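Beta-lactamase (Sebaldella termitidis, PDB 6N1N) probably hydrolyses the amide bond of beta-lactam antibiotics to give substituted beta-amino acids, as a serine enzyme of class D. Local coordinates at residues 78-81 with 82-86; 60-64 with 65-69; 206-210 with 211-215; 149-152 with 153-157. One frame throughout, in Å; residues are numbered along the deposited sequence. Where two conformers were deposited one is given.

Overall arrangement
Along the chain the order is contact 2, contact 1, contact 4, contact 3, and all four lie in the penicillin-binding transpeptidase domain. Contact 2 closes helix 56-63, which follows the predicted nucleophile Ser51; contact 1 lies further on, in the loop before helix 92-98, with centres about 24 Å apart. Contacts 3 and 4 are the neighbours, centres about 14 Å apart: Phe215 of the hairpin 198-209/212-222 packs on helix 147-159. Contact 1 sits about 35 Å from contact 3 and about 32 Å from contact 4, centre to centre, across the middle of the chain. Contacts 1 and 2 thus belong to the helical part, contact 3 to the sheet, and contact 4 to a helix lying against it.

Contact 1 of 4, residues 78-81 with 82-86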
loop_
_atom_site.group_PDB
_atom_site.type_symbol
_atom_site.label_atom_id
_atom_site.label_comp_id
_atom_site.label_asym_id
_atom_site.label_seq_id
_atom_site.Cartn_x
_atom_site.Cartn_y
_atom_site.Cartn_z
ATOM N N GLY A 78 -0.968 0.582 27.190
ATOM C CA GLY A 78 -1.385 -0.487 28.072
ATOM C C GLY A 78 -2.784 -1.036 27.848
ATOM O O GLY A 78 -3.194 -1.936 28.589
ATOM N N ILE A 79 -3.524 -0.534 26.862
ATOM C CA ILE A 79 -4.858 -1.039 26.538
ATOM C C ILE A 79 -4.713 -2.304 25.701
ATOM O O ILE A 79 -4.088 -2.285 24.638
ATOM C CB ILE A 79 -5.669 0.027 25.786
ATOM C CG1 ILE A 79 -5.754 1.307 26.626
ATOM C CG2 ILE A 79 -7.059 -0.505 25.382
ATOM C CD1 ILE A 79 -6.430 2.442 25.943
ATOM N N LYS A 80 -5.332 -3.399 26.154
ATOM C CA LYS A 80 -5.337 -4.629 25.373
ATOM C C LYS A 80 -6.203 -4.436 24.138
ATOM O O LYS A 80 -7.366 -4.029 24.240
ATOM C CB LYS A 80 -5.872 -5.799 26.204
ATOM C CG LYS A 80 -5.923 -7.129 25.413
ATOM C CD LYS A 80 -6.679 -8.235 26.157
ATOM C CE LYS A 80 -6.649 -9.566 25.396
ATOM N NZ LYS A 80 -7.657 -10.560 25.903
ATOM N N ARG A 81 -5.630 -4.704 22.969
ATOM C CA ARG A 81 -6.339 -4.647 21.701
ATOM C C ARG A 81 -6.341 -6.047 21.099
ATOM O O ARG A 81 -5.680 -6.953 21.616
ATOM C CB ARG A 81 -5.694 -3.615 20.773
ATOM C CG ARG A 81 -5.792 -2.223 21.328
ATOM C CD ARG A 81 -5.187 -1.185 20.351
ATOM N NE ARG A 81 -5.502 0.169 20.792
ATOM C CZ ARG A 81 -4.809 0.835 21.704
ATOM N NH1 ARG A 81 -3.750 0.287 22.279
ATOM N NH2 ARG A 81 -5.196 2.052 22.065
ATOM N N TYR A 82 -7.085 -6.237 20.009
ATOM C CA TYR A 82 -7.428 -7.600 19.608
ATOM C C TYR A 82 -6.304 -8.356 18.893
ATOM O O TYR A 82 -6.434 -9.572 18.712
ATOM C CB TYR A 82 -8.707 -7.597 18.760
ATOM C CG TYR A 82 -8.624 -6.881 17.443
ATOM C CD1 TYR A 82 -8.017 -7.484 16.364
ATOM C CD2 TYR A 82 -9.206 -5.636 17.267
ATOM C CE1 TYR A 82 -7.921 -6.849 15.151
ATOM C CE2 TYR A 82 -9.136 -4.990 16.047
ATOM C CZ TYR A 82 -8.494 -5.612 14.987
ATOM O OH TYR A 82 -8.420 -4.991 13.761
ATOM N N ILE A 83 -5.202 -7.705 18.509
ATOM C CA ILE A 83 -4.017 -8.379 17.975
ATOM C C ILE A 83 -2.938 -8.323 19.044
ATOM O O ILE A 83 -2.496 -7.232 19.421
ATOM C CB ILE A 83 -3.496 -7.721 16.682
ATOM C CG1 ILE A 83 -4.542 -7.711 15.572
ATOM C CG2 ILE A 83 -2.241 -8.430 16.185
ATOM C CD1 ILE A 83 -4.990 -9.092 15.129
ATOM N N GLU A 84 -2.461 -9.497 19.503
ATOM C CA GLU A 84 -1.528 -9.511 20.628
ATOM C C GLU A 84 -0.228 -8.774 20.301
ATOM O O GLU A 84 0.347 -8.113 21.168
ATOM C CB GLU A 84 -1.215 -10.950 21.060
ATOM C CG GLU A 84 -2.174 -11.532 22.091
ATOM C CD GLU A 84 -2.294 -10.696 23.361
ATOM O OE1 GLU A 84 -1.372 -9.908 23.676
ATOM O OE2 GLU A 84 -3.332 -10.830 24.041
ATOM N N ASN A 85 0.265 -8.889 19.062
ATOM C CA ASN A 85 1.494 -8.196 18.701
ATOM C C ASN A 85 1.367 -6.671 18.845
ATOM O O ASN A 85 2.389 -5.978 18.832
ATOM C CB ASN A 85 1.899 -8.517 17.262
ATOM C CG ASN A 85 2.664 -9.826 17.129
ATOM O OD1 ASN A 85 3.296 -10.285 18.061
ATOM N ND2 ASN A 85 2.590 -10.423 15.956
ATOM N N TRP A 86 0.143 -6.141 18.932
ATOM C CA TRP A 86 -0.046 -4.704 19.135
ATOM C C TRP A 86 0.127 -4.287 20.584
ATOM O O TRP A 86 0.229 -3.097 20.864
ATOM C CB TRP A 86 -1.451 -4.255 18.712
ATOM C CG TRP A 86 -1.755 -4.363 17.248
ATOM C CD1 TRP A 86 -0.871 -4.630 16.240
ATOM C CD2 TRP A 86 -3.035 -4.225 16.631
ATOM N NE1 TRP A 86 -1.528 -4.657 15.039
ATOM C CE2 TRP A 86 -2.856 -4.406 15.249
ATOM C CE3 TRP A 86 -4.332 -3.968 17.122
ATOM C CZ2 TRP A 86 -3.912 -4.351 14.342
ATOM C CZ3 TRP A 86 -5.375 -3.901 16.212
ATOM C CH2 TRP A 86 -5.164 -4.087 14.846
HETATM O O HOH W 1 -2.432 -2.310 21.724
HETATM O O HOH W 2 -5.248 -9.445 22.199
#
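Arg81 O takes a 2.6 Å bond from water 2, which also donates, weakly, to Glu84 OE2, bridging the turn. At the side chain's far end water 1 lies in the guanidinium plane, accepts from Arg81 NH1 at 3.0 Å and makes a weak bond to Trp86 O, whose firmer partner is Trp102 NE1. Asp77 forms a salt bridge with Arg81 NH2; the chain reaches it extended from CG to NE. Arg81 CB rests in the plane of the Trp86 ring, at its edge, 3.9 Å from CE3. Ile83 CB covers one face of the same indole, 3.5 Å above its plane. Tyr82 has CG between its backbone N and carbonyl carbon (chi1 64°), which brings its ring over Trp86 CZ3. Lys80 CE touches Glu84 OE2 at 3.8 Å, while the charged atoms NZ and OE2 remain 4.7 Å apart, an attraction probably weak at this exposed site. Trp86 N bonds back to Ile83 O at 2.9 Å, opening the short 3-10 segment 84-86, while Trp86 NE1 is taken by Tyr98 O. The arrangement is a surface loop ending in a 3-10 turn, which places Trp86 about 7 Å, side chain to side chain, from the predicted nucleophile Ser51.

Contact 2 of 4, residues 60-64 with 65-69; sequences IFLEE and EVVKD
The chain leaves helix 56-63 through a Schellman motif, with Phe61 and Val66 brought to 4.9 Å between their CA atoms. Glu65 takes positive phi (66°), which turns Val66 N back to Phe61 O at 2.8 Å, in the carbonyl plane. Glu65 N bonds to Leu62 O at 3.1 Å from above the carbonyl plane. Water 3 lies within bonding reach of Leu62 O and Val67 O, though it has more acceptors nearby than protons to give, and water 4 joins Glu63 O to Glu65 OE2. The apolar counterpart of the motif is Phe61 with Val66: Val66 CG1 stands over one face of the phenyl ring, 4.2 Å from its centroid and 18° off the normal, a CH-pi contact. CG1 is anti to its own backbone N (chi1 173°), and this turns it to the ring while CG2 rests near Phe61 O. Further along, Leu62 CD2 touches Val67 CG2 at 4.1 Å and Asp69 CA at 3.8 Å. Glu63 and Glu64 direct their carboxylates elsewhere, to Thr168 and Tyr119. Phe61 and Glu64 thus face helix 113-122, with Phe61 also meeting the ring of Tyr104, whereas Leu62 packs on helix 166-175.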
loop_
_atom_site.group_PDB
_atom_site.type_symbol
_atom_site.label_atom_id
_atom_site.label_comp_id
_atom_site.label_asym_id
_atom_site.label_seq_id
_atom_site.Cartn_x
_atom_site.Cartn_y
_atom_site.Cartn_z
ATOM N N ILE A 60 6.420 10.095 6.033
ATOM C CA ILE A 60 6.111 11.357 6.687
ATOM C C ILE A 60 6.617 11.341 8.124
ATOM O O ILE A 60 7.204 12.318 8.591
ATOM C CB ILE A 60 4.600 11.645 6.615
ATOM C CG1 ILE A 60 4.167 11.911 5.162
ATOM C CG2 ILE A 60 4.225 12.844 7.476
ATOM C CD1 ILE A 60 2.662 11.947 4.940
ATOM N N PHE A 61 6.393 10.238 8.853
ATOM C CA PHE A 61 6.855 10.149 10.239
ATOM C C PHE A 61 8.365 10.396 10.347
ATOM O O PHE A 61 8.822 11.120 11.242
ATOM C CB PHE A 61 6.517 8.776 10.833
ATOM C CG PHE A 61 5.099 8.635 11.354
ATOM C CD1 PHE A 61 4.080 9.476 10.947
ATOM C CD2 PHE A 61 4.797 7.623 12.240
ATOM C CE1 PHE A 61 2.801 9.317 11.419
ATOM C CE2 PHE A 61 3.521 7.464 12.730
ATOM C CZ PHE A 61 2.526 8.315 12.324
ATOM N N LEU A 62 9.160 9.801 9.456
ATOM C CA LEU A 62 10.599 9.996 9.527
ATOM C C LEU A 62 10.991 11.402 9.112
ATOM O O LEU A 62 11.803 12.045 9.780
ATOM C CB LEU A 62 11.313 8.955 8.666
ATOM C CG LEU A 62 11.157 7.558 9.244
ATOM C CD1 LEU A 62 11.422 6.536 8.174
ATOM C CD2 LEU A 62 12.109 7.334 10.432
ATOM N N GLU A 63 10.439 11.896 8.002
ATOM C CA GLU A 63 10.842 13.223 7.533
ATOM C C GLU A 63 10.481 14.308 8.544
ATOM O O GLU A 63 11.244 15.278 8.732
ATOM C CB GLU A 63 10.212 13.518 6.173
ATOM C CG GLU A 63 10.842 14.722 5.436
ATOM C CD GLU A 63 12.274 14.481 5.000
ATOM O OE1 GLU A 63 12.700 13.311 4.984
ATOM O OE2 GLU A 63 12.964 15.468 4.642
ATOM N N GLU A 64 9.332 14.169 9.198
ATOM C CA GLU A 64 8.858 15.115 10.198
ATOM C C GLU A 64 9.398 14.844 11.599
ATOM O O GLU A 64 9.022 15.555 12.538
ATOM C CB GLU A 64 7.324 15.114 10.241
ATOM C CG GLU A 64 6.684 15.715 9.009
ATOM C CD GLU A 64 7.135 17.140 8.802
ATOM O OE1 GLU A 64 6.981 17.940 9.737
ATOM O OE2 GLU A 64 7.673 17.457 7.728
ATOM N N GLU A 65 10.244 13.834 11.761
ATOM C CA GLU A 65 10.912 13.527 13.025
ATOM C C GLU A 65 9.944 13.073 14.115
ATOM O O GLU A 65 10.244 13.182 15.307
ATOM C CB GLU A 65 11.743 14.725 13.496
ATOM C CG GLU A 65 12.809 15.063 12.481
ATOM C CD GLU A 65 13.603 16.298 12.834
ATOM O OE1 GLU A 65 14.055 16.394 13.985
ATOM O OE2 GLU A 65 13.747 17.179 11.962
ATOM N N VAL A 66 8.802 12.502 13.720
ATOM C CA VAL A 66 7.922 11.863 14.692
ATOM C C VAL A 66 8.693 10.814 15.476
ATOM O O VAL A 66 8.551 10.702 16.706
ATOM C CB VAL A 66 6.700 11.256 13.979
ATOM C CG1 VAL A 66 5.842 10.428 14.939
ATOM C CG2 VAL A 66 5.870 12.357 13.366
ATOM N N VAL A 67 9.487 10.008 14.775
ATOM C CA VAL A 67 10.472 9.115 15.372
ATOM C C VAL A 67 11.800 9.429 14.703
ATOM O O VAL A 67 11.839 9.934 13.574
ATOM C CB VAL A 67 10.125 7.619 15.231
ATOM C CG1 VAL A 67 8.949 7.264 16.116
ATOM C CG2 VAL A 67 9.807 7.256 13.791
ATOM N N LYS A 68 12.894 9.148 15.411
ATOM C CA LYS A 68 14.218 9.463 14.892
ATOM C C LYS A 68 14.645 8.464 13.829
ATOM O O LYS A 68 15.305 8.836 12.850
ATOM C CB LYS A 68 15.238 9.497 16.034
ATOM C CG LYS A 68 16.656 9.829 15.596
ATOM C CD LYS A 68 17.538 10.189 16.785
ATOM C CE LYS A 68 18.952 10.525 16.344
ATOM N NZ LYS A 68 19.626 9.356 15.723
ATOM N N ASP A 69 14.269 7.206 14.004
ATOM C CA ASP A 69 14.598 6.145 13.067
ATOM C C ASP A 69 13.578 5.040 13.302
ATOM O O ASP A 69 12.610 5.226 14.047
ATOM C CB ASP A 69 16.046 5.673 13.232
ATOM C CG ASP A 69 16.374 5.255 14.650
ATOM O OD1 ASP A 69 15.554 4.535 15.255
ATOM O OD2 ASP A 69 17.475 5.617 15.150
HETATM O O HOH W 3 13.598 10.792 11.369
HETATM O O HOH W 4 11.455 17.759 10.020
#

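Contact 3 of 4, residues 206-210 with 211-215; sequences YIEAK and ENVYF
The rings of Tyr206 and Phe215 meet obliquely, centroids 5.2 Å apart and planes at 41°, with the two side chains lying side by side and pointing the same way. Phe215 CD1 comes to 3.5 Å from Tyr206 CB, and Val213 CG1 reaches Tyr206 CD1 at the same distance, again obliquely to the ring. Glu208 OE2 lies in the Tyr206 ring plane at its edge, although the stronger polar partner of that carboxylate is Arg187. The Tyr214 ring, on the other side of the sheet, has Ile207 O and Ala209 O at its edge, CE2 standing 3.6 Å from Ala209 O. With Ile207 CG1 anti to the backbone N (chi1 -173°), CG2 falls between N and the carbonyl carbon and meets Tyr214 CB. These residues form the turn end of the antiparallel hairpin 198-209/212-222. Ile207 and Tyr214 are a hydrogen-bonded pair, N to O 2.9 Å both ways, and the non-hydrogen-bonded pairs Tyr206-Phe215 and Glu208-Val213 flank it. Ala209 N also bonds to Asn212 O, at 3.1 Å and from above the carbonyl plane. Lys210 and Glu211 make the turn, both with positive phi. Water 5 accepts from Asn212 ND2 and donates to Lys210 O, and ND2 also reaches Asp29 OD1, while Asn212 OD1 takes Val213 N at 2.7 Å and also Lys31 N, fixing the amide beside the turn. Tyr206, Val213 and Phe215 look toward helix 147-159, where Tyr158 meets Tyr206 edge-to-face; Tyr214 faces Ile248 and strand 22-29.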
loop_
_atom_site.group_PDB
_atom_site.type_symbol
_atom_site.label_atom_id
_atom_site.label_comp_id
_atom_site.label_asym_id
_atom_site.label_seq_id
_atom_site.Cartn_x
_atom_site.Cartn_y
_atom_site.Cartn_z
ATOM N N TYR A 206 5.919 -3.018 -4.872
ATOM C CA TYR A 206 6.708 -3.296 -6.057
ATOM C C TYR A 206 7.619 -4.473 -5.767
ATOM O O TYR A 206 7.992 -4.737 -4.621
ATOM C CB TYR A 206 7.496 -2.069 -6.549
ATOM C CG TYR A 206 8.599 -1.456 -5.689
ATOM C CD1 TYR A 206 9.922 -1.881 -5.806
ATOM C CD2 TYR A 206 8.345 -0.388 -4.850
ATOM C CE1 TYR A 206 10.950 -1.270 -5.083
ATOM C CE2 TYR A 206 9.379 0.217 -4.087
ATOM C CZ TYR A 206 10.676 -0.239 -4.207
ATOM O OH TYR A 206 11.706 0.377 -3.498
ATOM N N ILE A 207 7.966 -5.180 -6.830
ATOM C CA ILE A 207 8.807 -6.359 -6.761
ATOM C C ILE A 207 9.988 -6.145 -7.692
ATOM O O ILE A 207 9.811 -5.775 -8.858
ATOM C CB ILE A 207 8.030 -7.643 -7.111
ATOM C CG1 ILE A 207 8.933 -8.864 -6.845
ATOM C CG2 ILE A 207 7.484 -7.666 -8.555
ATOM C CD1 ILE A 207 8.172 -10.227 -6.916
ATOM N N GLU A 208 11.187 -6.366 -7.158
ATOM C CA GLU A 208 12.438 -6.335 -7.915
ATOM C C GLU A 208 12.729 -7.751 -8.391
ATOM O O GLU A 208 12.931 -8.660 -7.575
ATOM C CB GLU A 208 13.581 -5.808 -7.040
ATOM C CG GLU A 208 13.372 -4.353 -6.610
ATOM C CD GLU A 208 14.353 -3.786 -5.591
ATOM O OE1 GLU A 208 14.796 -4.525 -4.688
ATOM O OE2 GLU A 208 14.665 -2.559 -5.676
ATOM N N ALA A 209 12.774 -7.935 -9.712
ATOM C CA ALA A 209 12.924 -9.255 -10.306
ATOM C C ALA A 209 13.354 -9.079 -11.751
ATOM O O ALA A 209 12.978 -8.100 -12.399
ATOM C CB ALA A 209 11.620 -10.052 -10.252
ATOM N N LYS A 210 14.118 -10.048 -12.255
ATOM C CA LYS A 210 14.412 -10.147 -13.692
ATOM C C LYS A 210 15.093 -8.896 -14.228
ATOM O O LYS A 210 14.758 -8.409 -15.316
ATOM C CB LYS A 210 13.141 -10.436 -14.501
ATOM C CG LYS A 210 12.480 -11.775 -14.189
ATOM C CD LYS A 210 11.376 -12.075 -15.189
ATOM C CE LYS A 210 11.930 -12.590 -16.509
ATOM N NZ LYS A 210 10.878 -12.634 -17.570
ATOM N N GLU A 211 16.056 -8.367 -13.469
ATOM C CA GLU A 211 16.730 -7.113 -13.808
ATOM C C GLU A 211 15.708 -6.050 -14.190
ATOM O O GLU A 211 15.842 -5.347 -15.186
ATOM C CB GLU A 211 17.765 -7.325 -14.915
ATOM C CG GLU A 211 19.002 -8.091 -14.456
ATOM C CD GLU A 211 20.065 -8.232 -15.548
ATOM O OE1 GLU A 211 19.791 -8.904 -16.568
ATOM O OE2 GLU A 211 21.168 -7.659 -15.385
ATOM N N ASN A 212 14.688 -5.922 -13.351
ATOM C CA ASN A 212 13.579 -5.023 -13.625
ATOM C C ASN A 212 12.900 -4.716 -12.307
ATOM O O ASN A 212 13.278 -5.239 -11.246
ATOM C CB ASN A 212 12.608 -5.684 -14.604
ATOM C CG ASN A 212 11.758 -4.703 -15.371
ATOM O OD1 ASN A 212 11.584 -3.538 -14.998
ATOM N ND2 ASN A 212 11.177 -5.199 -16.441
ATOM N N VAL A 213 11.878 -3.872 -12.384
ATOM C CA VAL A 213 10.996 -3.573 -11.259
ATOM C C VAL A 213 9.566 -3.599 -11.782
ATOM O O VAL A 213 9.260 -2.982 -12.806
ATOM C CB VAL A 213 11.266 -2.201 -10.618
ATOM C CG1 VAL A 213 10.501 -2.062 -9.297
ATOM C CG2 VAL A 213 12.713 -2.003 -10.378
ATOM N N TYR A 214 8.682 -4.264 -11.052
ATOM C CA TYR A 214 7.263 -4.325 -11.385
ATOM C C TYR A 214 6.475 -3.717 -10.227
ATOM O O TYR A 214 6.419 -4.283 -9.129
ATOM C CB TYR A 214 6.812 -5.760 -11.671
ATOM C CG TYR A 214 7.614 -6.402 -12.776
ATOM C CD1 TYR A 214 7.203 -6.337 -14.113
ATOM C CD2 TYR A 214 8.833 -7.024 -12.506
ATOM C CE1 TYR A 214 7.956 -6.878 -15.110
ATOM C CE2 TYR A 214 9.594 -7.575 -13.511
ATOM C CZ TYR A 214 9.160 -7.506 -14.802
ATOM O OH TYR A 214 9.921 -8.087 -15.774
ATOM N N PHE A 215 5.863 -2.559 -10.489
ATOM C CA PHE A 215 4.970 -1.924 -9.527
ATOM C C PHE A 215 3.585 -2.521 -9.648
ATOM O O PHE A 215 3.147 -2.863 -10.745
ATOM C CB PHE A 215 4.949 -0.419 -9.780
ATOM C CG PHE A 215 6.295 0.222 -9.590
ATOM C CD1 PHE A 215 6.642 0.749 -8.369
ATOM C CD2 PHE A 215 7.247 0.211 -10.596
ATOM C CE1 PHE A 215 7.888 1.283 -8.171
ATOM C CE2 PHE A 215 8.488 0.747 -10.397
ATOM C CZ PHE A 215 8.820 1.296 -9.192
HETATM O O HOH W 5 12.662 -7.862 -17.225
#

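Contact 4 of 4, residues 149-152 with 153-157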
loop_
_atom_site.group_PDB
_atom_site.type_symbol
_atom_site.label_atom_id
_atom_site.label_comp_id
_atom_site.label_asym_id
_atom_site.label_seq_id
_atom_site.Cartn_x
_atom_site.Cartn_y
_atom_site.Cartn_z
ATOM N N GLU A 149 -2.948 5.612 -9.280
ATOM C CA GLU A 149 -2.311 6.617 -8.441
ATOM C C GLU A 149 -1.422 5.999 -7.371
ATOM O O GLU A 149 -0.385 6.588 -7.012
ATOM C CB GLU A 149 -3.387 7.493 -7.789
ATOM C CG GLU A 149 -4.133 8.360 -8.763
ATOM C CD GLU A 149 -5.281 9.111 -8.140
ATOM O OE1 GLU A 149 -6.012 8.529 -7.319
ATOM O OE2 GLU A 149 -5.447 10.299 -8.475
ATOM N N GLN A 150 -1.798 4.828 -6.848
ATOM C CA GLN A 150 -0.896 4.119 -5.946
ATOM C C GLN A 150 0.420 3.826 -6.643
ATOM O O GLN A 150 1.499 4.061 -6.097
ATOM C CB GLN A 150 -1.505 2.799 -5.464
ATOM C CG GLN A 150 -2.670 2.927 -4.522
ATOM C CD GLN A 150 -2.286 2.841 -3.068
ATOM O OE1 GLN A 150 -1.142 3.099 -2.670
ATOM N NE2 GLN A 150 -3.266 2.490 -2.246
ATOM N N ILE A 151 0.336 3.315 -7.870
ATOM C CA ILE A 151 1.538 2.954 -8.611
ATOM C C ILE A 151 2.362 4.192 -8.922
ATOM O O ILE A 151 3.593 4.178 -8.806
ATOM C CB ILE A 151 1.160 2.180 -9.883
ATOM C CG1 ILE A 151 0.732 0.748 -9.493
ATOM C CG2 ILE A 151 2.312 2.186 -10.889
ATOM C CD1 ILE A 151 0.065 -0.038 -10.583
ATOM N N ASP A 152 1.723 5.282 -9.334
ATOM C CA ASP A 152 2.511 6.458 -9.683
ATOM C C ASP A 152 3.253 6.982 -8.458
ATOM O O ASP A 152 4.420 7.375 -8.557
ATOM C CB ASP A 152 1.620 7.517 -10.331
ATOM C CG ASP A 152 1.458 7.268 -11.863
ATOM O OD1 ASP A 152 2.460 6.904 -12.537
ATOM O OD2 ASP A 152 0.343 7.390 -12.392
ATOM N N PHE A 153 2.611 6.907 -7.288
ATOM C CA PHE A 153 3.261 7.293 -6.034
ATOM C C PHE A 153 4.436 6.367 -5.720
ATOM O O PHE A 153 5.518 6.832 -5.325
ATOM C CB PHE A 153 2.219 7.282 -4.908
ATOM C CG PHE A 153 2.814 7.142 -3.527
ATOM C CD1 PHE A 153 3.417 8.208 -2.899
ATOM C CD2 PHE A 153 2.800 5.923 -2.891
ATOM C CE1 PHE A 153 3.989 8.048 -1.642
ATOM C CE2 PHE A 153 3.359 5.761 -1.651
ATOM C CZ PHE A 153 3.950 6.806 -1.020
ATOM N N LEU A 154 4.257 5.070 -5.935
ATOM C CA LEU A 154 5.311 4.110 -5.644
ATOM C C LEU A 154 6.492 4.262 -6.604
ATOM O O LEU A 154 7.628 4.086 -6.182
ATOM C CB LEU A 154 4.768 2.692 -5.694
ATOM C CG LEU A 154 3.799 2.329 -4.572
ATOM C CD1 LEU A 154 2.986 1.113 -4.925
ATOM C CD2 LEU A 154 4.549 2.100 -3.270
ATOM N N ILE A 155 6.240 4.599 -7.881
ATOM C CA ILE A 155 7.336 4.855 -8.820
ATOM C C ILE A 155 8.158 6.051 -8.360
ATOM O O ILE A 155 9.401 6.042 -8.400
ATOM C CB ILE A 155 6.788 5.074 -10.245
ATOM C CG1 ILE A 155 6.140 3.810 -10.801
ATOM C CG2 ILE A 155 7.896 5.518 -11.189
ATOM C CD1 ILE A 155 5.298 4.045 -12.028
ATOM N N ASN A 156 7.478 7.134 -7.990
ATOM C CA ASN A 156 8.167 8.307 -7.476
ATOM C C ASN A 156 8.952 7.996 -6.203
ATOM O O ASN A 156 10.010 8.572 -5.974
ATOM C CB ASN A 156 7.162 9.437 -7.239
ATOM C CG ASN A 156 6.807 10.161 -8.517
ATOM O OD1 ASN A 156 7.674 10.426 -9.343
ATOM N ND2 ASN A 156 5.535 10.465 -8.699
ATOM N N LEU A 157 8.418 7.138 -5.330
ATOM C CA LEU A 157 9.180 6.698 -4.163
ATOM C C LEU A 157 10.439 5.948 -4.586
ATOM O O LEU A 157 11.562 6.261 -4.135
ATOM C CB LEU A 157 8.267 5.830 -3.259
ATOM C CG LEU A 157 8.702 5.416 -1.855
ATOM C CD1 LEU A 157 7.579 4.661 -1.085
ATOM C CD2 LEU A 157 9.941 4.570 -1.857
#
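Ile151 and Ile155, one helical turn apart, touch through Ile151 CG2 and Ile155 CD1 at 3.7 Å. Backbone bonds come next: four successive i to i+4 links, from Phe153, Leu154, Ile155 and Asn156 N to the carbonyls of Glu149, Gln150, Ile151 and Asp152. The Ile155 N to Ile151 O bond is 2.8 Å and nearly follows the carbonyl axis. Carbonyl-to-side-chain packing forms a third group. Leu154 CG lies 3.3 Å from Gln150 O, and Ile155 CG1 sits equally close to Ile151 O; Leu154 CG and Ile155 CG1 both stand beside the backbone N, which leans them back over the preceding turn. Phe153 departs from this, its CG anti to the backbone N (chi1 158°), so that Gln150 O lies in the plane of its ring, at the edge, 3.9 Å from CD2. The ring is then directed to Phe123, Tyr125 and helix 56-63. The polar ends of Glu149 and Gln150 find partners outside these turns: Glu149 makes a salt bridge with Arg46, and Gln150 NE2 bonds to Thr52 OG1, next in sequence to the predicted nucleophile Ser51. The Asp152 side chain lies beside that of Ile155, pointing the same way, Asp152 OD1 4.1 Å from Ile155 CD1. The chemistry implies a helix packed on two sides: Ile151, Leu154 and Ile155 against Phe215 of the sheet, Phe153 and Leu157 against helix 56-63, with Gln150 bonded to Thr52.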